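Local coordinates for transcriptional regulator (Pseudomonas aeruginosa, PDB 2WUI), which probably binds DNA as a TetR-family repressor and is tied to antibiotic resistance in this bacterium, at residues E57-M62 against E120-R125. Numbering follows the deposited sequence.
Sequences EVCLAM and EPLLRR
L60 covers one face of the R125 guanidinium, CB lying over it and CD1 standing above NH2 at 4.1 Å, while at the edge NH1 forms a salt bridge with D64, further along helix 55-67. R125 and L60 belong to the junction of a TetR-type regulator, where helix 55-67, the one following the predicted helix-turn-helix of residues 33-52, meets the start of helix 120-146 in the larger helical body. The two segments run nearly parallel, with axes 13° apart in direction and 10.2 Å apart at closest approach.

L60 is central to the contact, touching P121, L122 and R125. Its CG stands anti to the carbonyl carbon (chi1 -65°), and both methyls lie against P121. CD1 is 4.1 Å from P121 CB, the leucine and proline side chains crossing at about a right angle, and CD2 rests 3.8 Å from the backbone O of P121. No hydrogen bond joins the two segments, so they meet through apolar contacts and the leucine against the face of the arginine.

The buried L122 lies against C59 and also touches C113 of a neighbouring loop, while V58 and M62 turn from this contact to helix 11-26; M62 further packs on V105 and I108 of helix 101-110. Beside L60, the thiol of C59 is anti to its backbone N (chi1 -165°), and its SG faces L122 CD1, a methyl whose exact position is doubtful. The P121 oxygen under L60 CD2 is already engaged within its own helix, accepting the bond from R125 N at 3.0 Å.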
# COMPACT_ATOMS: atom_id res chain seq x y z
N GLU A 57 15.68 19.35 -13.62
CA GLU A 57 14.81 20.09 -14.52
C GLU A 57 14.20 19.16 -15.57
O GLU A 57 13.00 19.12 -15.78
CB GLU A 57 15.58 21.23 -15.20
CG GLU A 57 14.67 22.29 -15.78
CD GLU A 57 13.68 22.81 -14.75
OE1 GLU A 57 14.08 22.98 -13.58
OE2 GLU A 57 12.50 23.04 -15.12
N VAL A 58 15.05 18.40 -16.24
CA VAL A 58 14.58 17.48 -17.25
C VAL A 58 13.50 16.63 -16.63
O VAL A 58 12.59 16.16 -17.30
CB VAL A 58 15.71 16.56 -17.76
CG1 VAL A 58 15.64 15.21 -17.08
CG2 VAL A 58 15.63 16.38 -19.26
N CYS A 59 13.60 16.43 -15.33
CA CYS A 59 12.75 15.45 -14.68
C CYS A 59 11.35 15.96 -14.39
O CYS A 59 10.35 15.28 -14.64
CB CYS A 59 13.38 14.99 -13.38
SG CYS A 59 12.57 13.52 -12.85
N LEU A 60 11.29 17.16 -13.82
CA LEU A 60 10.04 17.87 -13.64
C LEU A 60 9.33 17.95 -14.98
O LEU A 60 8.13 17.69 -15.07
CB LEU A 60 10.29 19.27 -13.09
CG LEU A 60 10.91 19.33 -11.69
CD1 LEU A 60 10.96 20.76 -11.21
CD2 LEU A 60 10.09 18.49 -10.74
N ALA A 61 10.08 18.30 -16.02
CA ALA A 61 9.51 18.40 -17.36
C ALA A 61 8.96 17.07 -17.86
O ALA A 61 7.89 17.04 -18.46
CB ALA A 61 10.54 18.95 -18.34
N MET A 62 9.66 15.97 -17.59
CA MET A 62 9.14 14.65 -17.96
C MET A 62 7.83 14.33 -17.23
O MET A 62 6.94 13.68 -17.78
CB MET A 62 10.17 13.55 -17.71
CG MET A 62 9.60 12.27 -17.14
SD MET A 62 10.88 11.02 -16.92
CE MET A 62 10.47 10.36 -15.28
N GLU A 120 13.67 17.44 -3.69
CA GLU A 120 12.57 18.16 -3.03
C GLU A 120 11.46 18.52 -4.01
O GLU A 120 10.28 18.24 -3.76
CB GLU A 120 13.07 19.42 -2.33
CG GLU A 120 12.01 20.18 -1.58
CD GLU A 120 11.50 19.43 -0.37
OE1 GLU A 120 12.22 18.52 0.11
OE2 GLU A 120 10.38 19.76 0.11
N PRO A 121 11.83 19.13 -5.15
CA PRO A 121 10.86 19.56 -6.16
C PRO A 121 10.07 18.39 -6.73
O PRO A 121 8.92 18.55 -7.15
CB PRO A 121 11.74 20.15 -7.27
CG PRO A 121 13.06 20.39 -6.63
CD PRO A 121 13.21 19.34 -5.58
N LEU A 122 10.71 17.22 -6.76
CA LEU A 122 10.08 16.01 -7.22
C LEU A 122 9.05 15.60 -6.20
O LEU A 122 7.90 15.33 -6.52
CB LEU A 122 11.10 14.88 -7.34
CG LEU A 122 11.86 14.85 -8.67
CD1 LEU A 122 11.10 15.67 -9.68
CD2 LEU A 122 13.24 15.38 -8.50
N LEU A 123 9.51 15.57 -4.95
CA LEU A 123 8.66 15.23 -3.84
C LEU A 123 7.44 16.12 -3.86
O LEU A 123 6.32 15.64 -3.83
CB LEU A 123 9.44 15.41 -2.54
CG LEU A 123 8.95 14.53 -1.39
CD1 LEU A 123 9.84 14.70 -0.15
CD2 LEU A 123 7.47 14.79 -1.08
N ARG A 124 7.66 17.43 -3.95
CA ARG A 124 6.55 18.37 -3.95
C ARG A 124 5.57 18.06 -5.08
O ARG A 124 4.37 17.96 -4.85
CB ARG A 124 7.05 19.81 -4.06
CG ARG A 124 7.79 20.34 -2.82
CD ARG A 124 6.90 21.24 -1.94
NE ARG A 124 7.65 22.39 -1.41
CZ ARG A 124 7.20 23.25 -0.48
NH1 ARG A 124 7.97 24.25 -0.09
NH2 ARG A 124 5.99 23.09 0.05
N ARG A 125 6.09 17.90 -6.29
CA ARG A 125 5.24 17.65 -7.44
C ARG A 125 4.29 16.50 -7.14
O ARG A 125 3.08 16.65 -7.19
CB ARG A 125 6.08 17.30 -8.66
CG ARG A 125 5.47 17.74 -9.97
CD ARG A 125 5.53 19.27 -10.09
NE ARG A 125 5.57 19.70 -11.49
CZ ARG A 125 6.23 20.78 -11.92
NH1 ARG A 125 6.22 21.09 -13.21
NH2 ARG A 125 6.90 21.54 -11.07